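Probable endonuclease 4 (Thermotoga maritima, PDB 4HNO) probably cleaves phosphodiester bonds at apurinic or apyrimidinic sites in damaged DNA, using a metal-bound active site to leave a 3'-hydroxyl and a 5'-terminal sugar phosphate. Local coordinates at residues 18-23 and 32-37; 200-205 and 250-255. All blocks are in the same frame, centred on the assembly; numbering follows the deposited sequence.

Contact 1: residues 18-23 and 32-37; sequences DRVPQD and FQIFPH
V20 drops one methyl squarely onto the ring of F32 and brings the other against I34, joining helix 20-26 to strand 31-34 in the first beta-alpha-beta unit of this TIM barrel, whose opening strand is 7-10. CG1 of V20 sits 3.6 Å from the centroid of the F32 ring and only 9° off the ring normal, a CH-pi contact over the centre of one face. V20 CG1 touches all six ring carbons, leaning slightly to the CG end, with 3.6 Å to F32 CG against 4.0 Å to F32 CZ. The valine torsion explains the choice of methyl: with chi1 at 174°, CG1 extends opposite the backbone N and takes the ring, while CG2, on the backbone-N side, turns to the isoleucine. F32 accepts the crowded position between its own N and carbonyl carbon (chi1 60°), which leaves a face of the ring turned to V20.

F32 and I34 both direct their side chains at the helix, and Q33 between them points the other way, into the barrel. There its amide bonds to H10, H218 and E263, the last two being metal ligands; one strand thus serves the hydrophobic layer under the helix and the second shell of the metal site. Beyond the valine, F55 and M59 of helix 49-61 also pack on F32, and C71 of strand 69-72 meets I34. No hydrogen bond crosses between 18-23 and 32-37, and the three touching residues are buried. The branch methyl of I34 completes the cluster: its CG2 meets V20 CG2 at 3.9 Å, with V20 CG1 at the same separation from it.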
loop_
_atom_site.group_PDB
_atom_site.type_symbol
_atom_site.label_atom_id
_atom_site.label_comp_id
_atom_site.label_asym_id
_atom_site.label_seq_id
_atom_site.Cartn_x
_atom_site.Cartn_y
_atom_site.Cartn_z
ATOM N N ASP A 18 9.511 -13.456 11.279
ATOM C CA ASP A 18 10.725 -14.023 10.729
ATOM C C ASP A 18 10.482 -15.067 9.642
ATOM O O ASP A 18 11.422 -15.365 8.920
ATOM C CB ASP A 18 11.583 -14.622 11.826
ATOM C CG ASP A 18 10.856 -15.676 12.577
ATOM O OD1 ASP A 18 10.123 -15.305 13.508
ATOM O OD2 ASP A 18 10.956 -16.850 12.197
ATOM N N ARG A 19 9.257 -15.571 9.485
ATOM C CA ARG A 19 8.945 -16.499 8.409
ATOM C C ARG A 19 8.748 -15.798 7.067
ATOM O O ARG A 19 8.798 -16.434 6.014
ATOM C CB ARG A 19 7.707 -17.318 8.781
ATOM C CG ARG A 19 7.845 -18.103 10.085
ATOM C CD ARG A 19 8.830 -19.254 9.951
ATOM N NE ARG A 19 8.921 -20.047 11.176
ATOM C CZ ARG A 19 8.105 -21.050 11.482
ATOM N NH1 ARG A 19 7.125 -21.394 10.657
ATOM N NH2 ARG A 19 8.268 -21.712 12.620
ATOM N N VAL A 20 8.507 -14.489 7.107
ATOM C CA VAL A 20 8.099 -13.753 5.928
ATOM C C VAL A 20 9.154 -13.732 4.817
ATOM O O VAL A 20 8.806 -13.931 3.661
ATOM C CB VAL A 20 7.569 -12.353 6.311
ATOM C CG1 VAL A 20 7.291 -11.530 5.053
ATOM C CG2 VAL A 20 6.307 -12.494 7.153
ATOM N N PRO A 21 10.447 -13.548 5.138
ATOM C CA PRO A 21 11.422 -13.548 4.042
ATOM C C PRO A 21 11.469 -14.876 3.275
ATOM O O PRO A 21 11.451 -14.876 2.045
ATOM C CB PRO A 21 12.738 -13.200 4.753
ATOM C CG PRO A 21 12.272 -12.340 5.915
ATOM C CD PRO A 21 11.035 -13.043 6.389
ATOM N N GLN A 22 11.517 -15.996 3.987
ATOM C CA GLN A 22 11.510 -17.296 3.313
ATOM C C GLN A 22 10.208 -17.524 2.548
ATOM O O GLN A 22 10.212 -18.047 1.441
ATOM C CB GLN A 22 11.703 -18.425 4.323
ATOM C CG GLN A 22 11.639 -19.817 3.716
ATOM C CD GLN A 22 12.867 -20.156 2.905
ATOM O OE1 GLN A 22 13.888 -20.525 3.463
ATOM N NE2 GLN A 22 12.779 -20.014 1.591
ATOM N N ASP A 23 9.085 -17.154 3.153
ATOM C CA ASP A 23 7.806 -17.342 2.485
ATOM C C ASP A 23 7.755 -16.517 1.190
ATOM O O ASP A 23 7.218 -16.974 0.180
ATOM C CB ASP A 23 6.647 -16.934 3.389
ATOM C CG ASP A 23 6.447 -17.839 4.588
ATOM O OD1 ASP A 23 6.972 -18.962 4.611
ATOM O OD2 ASP A 23 5.733 -17.411 5.524
ATOM N N PHE A 32 7.612 -7.577 -0.124
ATOM C CA PHE A 32 6.433 -8.015 0.609
ATOM C C PHE A 32 5.794 -6.871 1.357
ATOM O O PHE A 32 6.438 -5.840 1.613
ATOM C CB PHE A 32 6.743 -9.155 1.611
ATOM C CG PHE A 32 7.753 -8.811 2.683
ATOM C CD1 PHE A 32 7.385 -8.094 3.800
ATOM C CD2 PHE A 32 9.051 -9.271 2.591
ATOM C CE1 PHE A 32 8.310 -7.821 4.795
ATOM C CE2 PHE A 32 9.973 -9.000 3.577
ATOM C CZ PHE A 32 9.603 -8.285 4.679
ATOM N N GLN A 33 4.537 -7.094 1.724
ATOM C CA GLN A 33 3.824 -6.251 2.679
ATOM C C GLN A 33 3.310 -7.142 3.800
ATOM O O GLN A 33 2.930 -8.281 3.554
ATOM C CB GLN A 33 2.672 -5.524 1.982
ATOM C CG GLN A 33 1.837 -4.638 2.896
ATOM C CD GLN A 33 0.799 -3.906 2.081
ATOM O OE1 GLN A 33 0.990 -2.758 1.694
ATOM N NE2 GLN A 33 -0.288 -4.601 1.805
ATOM N N ILE A 34 3.302 -6.602 5.011
ATOM C CA ILE A 34 2.782 -7.294 6.185
ATOM C C ILE A 34 1.976 -6.325 7.018
ATOM O O ILE A 34 2.205 -5.124 7.003
ATOM C CB ILE A 34 3.916 -7.874 7.055
ATOM C CG1 ILE A 34 5.029 -6.851 7.289
ATOM C CG2 ILE A 34 4.499 -9.118 6.393
ATOM C CD1 ILE A 34 5.989 -7.201 8.441
ATOM N N PHE A 35 1.048 -6.847 7.814
ATOM C CA PHE A 35 0.497 -6.067 8.923
ATOM C C PHE A 35 1.552 -5.991 10.043
ATOM O O PHE A 35 2.424 -6.837 10.135
ATOM C CB PHE A 35 -0.803 -6.679 9.443
ATOM C CG PHE A 35 -1.980 -6.509 8.505
ATOM C CD1 PHE A 35 -2.672 -7.608 8.051
ATOM C CD2 PHE A 35 -2.417 -5.253 8.114
ATOM C CE1 PHE A 35 -3.776 -7.448 7.209
ATOM C CE2 PHE A 35 -3.496 -5.094 7.270
ATOM C CZ PHE A 35 -4.176 -6.189 6.816
ATOM N N PRO A 36 1.447 -5.002 10.925
ATOM C CA PRO A 36 2.433 -4.858 12.007
ATOM C C PRO A 36 2.042 -5.607 13.274
ATOM O O PRO A 36 2.817 -5.639 14.213
ATOM C CB PRO A 36 2.475 -3.337 12.246
ATOM C CG PRO A 36 1.276 -2.784 11.551
ATOM C CD PRO A 36 0.562 -3.833 10.830
ATOM N N HIS A 37 0.846 -6.171 13.300
ATOM C CA HIS A 37 0.278 -6.796 14.476
ATOM C C HIS A 37 -1.007 -7.473 14.029
ATOM O O HIS A 37 -1.459 -7.286 12.897
ATOM C CB HIS A 37 -0.031 -5.733 15.551
ATOM C CG HIS A 37 -0.904 -4.626 15.054
ATOM N ND1 HIS A 37 -2.251 -4.773 14.815
ATOM C CD2 HIS A 37 -0.594 -3.356 14.715
ATOM C CE1 HIS A 37 -2.723 -3.634 14.338
ATOM N NE2 HIS A 37 -1.739 -2.759 14.259
#

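Contact 2: residues 200-205 and 250-255; sequences ALLNEI and FSFKEI
This is an apolar helix-to-helix contact in the outer layer of the TIM barrel, where L202 of helix 195-208 reaches across to F252, E254 and I255 at the start of the short helix 253-256. Those helices lead into strands 214-222 and 260-262, which are parallel neighbours in the barrel sheet. L202 carries one whole side of the contact, dividing its two methyls between partners. Its CD1 takes F252, approaching the ring obliquely at 3.7 Å from F252 CD2. Its CD2 goes to the helix proper, 3.8 Å from E254 CB and 3.9 Å from I255 CD1. The leucine manages this with CG opposite its carbonyl carbon (chi1 -70°) and an extended chi2, which holds the fork out from the helix.

On the other side, F252 occupies the N-cap position of helix 253-256, and a weak bond from I255 N to F252 O closes that first turn. Its ring also rests on V198 and E199, one turn back along the leucine's helix, so the phenylalanine straddles the gap between the two elements. I255 starts out pointing across rather than at L202; the bend in its chain brings CD1 back to the leucine, while its backbone O receives the indole NE1 of W260 at the next strand. Elsewhere on helix 195-208, L201 and I205 pack on L160 of helix 160-169.

E254 borders the contact with both its CB methylene and its carboxylate. A bend at chi2 (91°) curls the carboxylate back: E254 OE1 comes to 3.9 Å from L202 CD1 and lies in the plane of the F252 ring, at its edge, 3.9 Å from F252 CD2.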
loop_
_atom_site.group_PDB
_atom_site.type_symbol
_atom_site.label_atom_id
_atom_site.label_comp_id
_atom_site.label_asym_id
_atom_site.label_seq_id
_atom_site.Cartn_x
_atom_site.Cartn_y
_atom_site.Cartn_z
ATOM N N ALA A 200 -1.550 9.308 -18.427
ATOM C CA ALA A 200 -2.241 10.316 -17.627
ATOM C C ALA A 200 -2.001 10.112 -16.141
ATOM O O ALA A 200 -1.795 11.074 -15.401
ATOM C CB ALA A 200 -3.738 10.326 -17.935
ATOM N N LEU A 201 -2.022 8.857 -15.708
ATOM C CA LEU A 201 -1.756 8.530 -14.308
ATOM C C LEU A 201 -0.346 8.983 -13.926
ATOM O O LEU A 201 -0.140 9.623 -12.887
ATOM C CB LEU A 201 -1.937 7.031 -14.100
ATOM C CG LEU A 201 -1.521 6.502 -12.727
ATOM C CD1 LEU A 201 -2.336 7.132 -11.623
ATOM C CD2 LEU A 201 -1.622 5.008 -12.713
ATOM N N LEU A 202 0.635 8.629 -14.745
ATOM C CA LEU A 202 2.012 9.001 -14.456
ATOM C C LEU A 202 2.203 10.510 -14.457
ATOM O O LEU A 202 2.903 11.052 -13.605
ATOM C CB LEU A 202 2.972 8.327 -15.446
ATOM C CG LEU A 202 3.102 6.814 -15.280
ATOM C CD1 LEU A 202 3.832 6.204 -16.460
ATOM C CD2 LEU A 202 3.812 6.472 -13.988
ATOM N N ASN A 203 1.575 11.195 -15.407
ATOM C CA ASN A 203 1.649 12.645 -15.426
ATOM C C ASN A 203 1.051 13.243 -14.157
ATOM O O ASN A 203 1.569 14.211 -13.607
ATOM C CB ASN A 203 0.947 13.190 -16.660
ATOM C CG ASN A 203 1.708 12.901 -17.926
ATOM O OD1 ASN A 203 2.917 12.662 -17.903
ATOM N ND2 ASN A 203 1.010 12.913 -19.044
ATOM N N GLU A 204 -0.054 12.672 -13.710
ATOM C CA GLU A 204 -0.707 13.139 -12.505
ATOM C C GLU A 204 0.188 12.926 -11.256
ATOM O O GLU A 204 0.352 13.822 -10.427
ATOM C CB GLU A 204 -2.056 12.431 -12.408
ATOM C CG GLU A 204 -2.950 12.930 -11.324
ATOM C CD GLU A 204 -4.373 12.361 -11.420
ATOM O OE1 GLU A 204 -4.968 12.198 -12.507
ATOM O OE2 GLU A 204 -4.882 12.073 -10.349
ATOM N N ILE A 205 0.791 11.748 -11.137
ATOM C CA ILE A 205 1.724 11.476 -10.051
ATOM C C ILE A 205 2.897 12.442 -10.097
ATOM O O ILE A 205 3.287 12.998 -9.073
ATOM C CB ILE A 205 2.159 9.996 -10.077
ATOM C CG1 ILE A 205 0.957 9.104 -9.731
ATOM C CG2 ILE A 205 3.301 9.753 -9.100
ATOM C CD1 ILE A 205 1.187 7.639 -9.937
ATOM N N PHE A 250 2.249 -2.745 -17.351
ATOM C CA PHE A 250 3.586 -3.266 -17.124
ATOM C C PHE A 250 4.597 -2.732 -18.122
ATOM O O PHE A 250 5.802 -2.806 -17.884
ATOM C CB PHE A 250 3.612 -4.788 -17.259
ATOM C CG PHE A 250 2.813 -5.549 -16.225
ATOM C CD1 PHE A 250 2.434 -4.997 -15.018
ATOM C CD2 PHE A 250 2.470 -6.865 -16.494
ATOM C CE1 PHE A 250 1.727 -5.761 -14.105
ATOM C CE2 PHE A 250 1.764 -7.615 -15.591
ATOM C CZ PHE A 250 1.391 -7.069 -14.395
ATOM N N SER A 251 4.122 -2.241 -19.261
ATOM C CA SER A 251 5.020 -1.827 -20.332
ATOM C C SER A 251 5.765 -0.534 -20.025
ATOM O O SER A 251 6.752 -0.228 -20.684
ATOM C CB SER A 251 4.258 -1.700 -21.655
ATOM O OG SER A 251 3.442 -0.548 -21.691
ATOM N N PHE A 252 5.318 0.208 -19.020
ATOM C CA PHE A 252 5.955 1.466 -18.660
ATOM C C PHE A 252 7.101 1.238 -17.704
ATOM O O PHE A 252 6.933 0.651 -16.637
ATOM C CB PHE A 252 4.923 2.410 -18.046
ATOM C CG PHE A 252 3.986 2.989 -19.055
ATOM C CD1 PHE A 252 2.924 2.238 -19.535
ATOM C CD2 PHE A 252 4.186 4.256 -19.553
ATOM C CE1 PHE A 252 2.070 2.759 -20.487
ATOM C CE2 PHE A 252 3.328 4.779 -20.494
ATOM C CZ PHE A 252 2.272 4.028 -20.962
ATOM N N LYS A 253 8.283 1.714 -18.070
ATOM C CA LYS A 253 9.443 1.566 -17.206
ATOM C C LYS A 253 9.234 2.250 -15.835
ATOM O O LYS A 253 9.728 1.751 -14.823
ATOM C CB LYS A 253 10.698 2.088 -17.901
ATOM C CG LYS A 253 11.205 1.164 -19.011
ATOM C CD LYS A 253 11.703 -0.166 -18.448
ATOM C CE LYS A 253 12.347 -1.026 -19.522
ATOM N NZ LYS A 253 12.451 -2.449 -19.094
ATOM N N GLU A 254 8.500 3.362 -15.807
ATOM C CA GLU A 254 8.212 4.052 -14.555
ATOM C C GLU A 254 7.465 3.127 -13.586
ATOM O O GLU A 254 7.667 3.190 -12.372
ATOM C CB GLU A 254 7.377 5.310 -14.796
ATOM C CG GLU A 254 8.073 6.387 -15.607
ATOM C CD GLU A 254 7.839 6.271 -17.109
ATOM O OE1 GLU A 254 7.445 5.190 -17.607
ATOM O OE2 GLU A 254 8.059 7.281 -17.795
ATOM N N ILE A 255 6.600 2.281 -14.132
ATOM C CA ILE A 255 5.841 1.322 -13.344
ATOM C C ILE A 255 6.719 0.150 -12.904
ATOM O O ILE A 255 6.685 -0.277 -11.753
ATOM C CB ILE A 255 4.604 0.864 -14.141
ATOM C CG1 ILE A 255 3.658 2.055 -14.412
ATOM C CG2 ILE A 255 3.877 -0.270 -13.450
ATOM C CD1 ILE A 255 3.106 2.726 -13.177
#

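Contacts 1 and 2 sit on opposite sides of the chain's centre, their own centres 28 Å apart and their nearest atoms about 14 Å apart, so they do not touch. The barrel sheet relates them: strand 7-10 pairs with strand 31-34 of contact 1 and with strand 260-262, which follows contact 2. The metal site lies between them. The side chain of I34 is about 12 Å from a bound zinc ion and about 13 Å from a manganese ion. The side chain of H218, a metal ligand in this model, is about 10 Å from that of F32 and about 11 Å from that of I255.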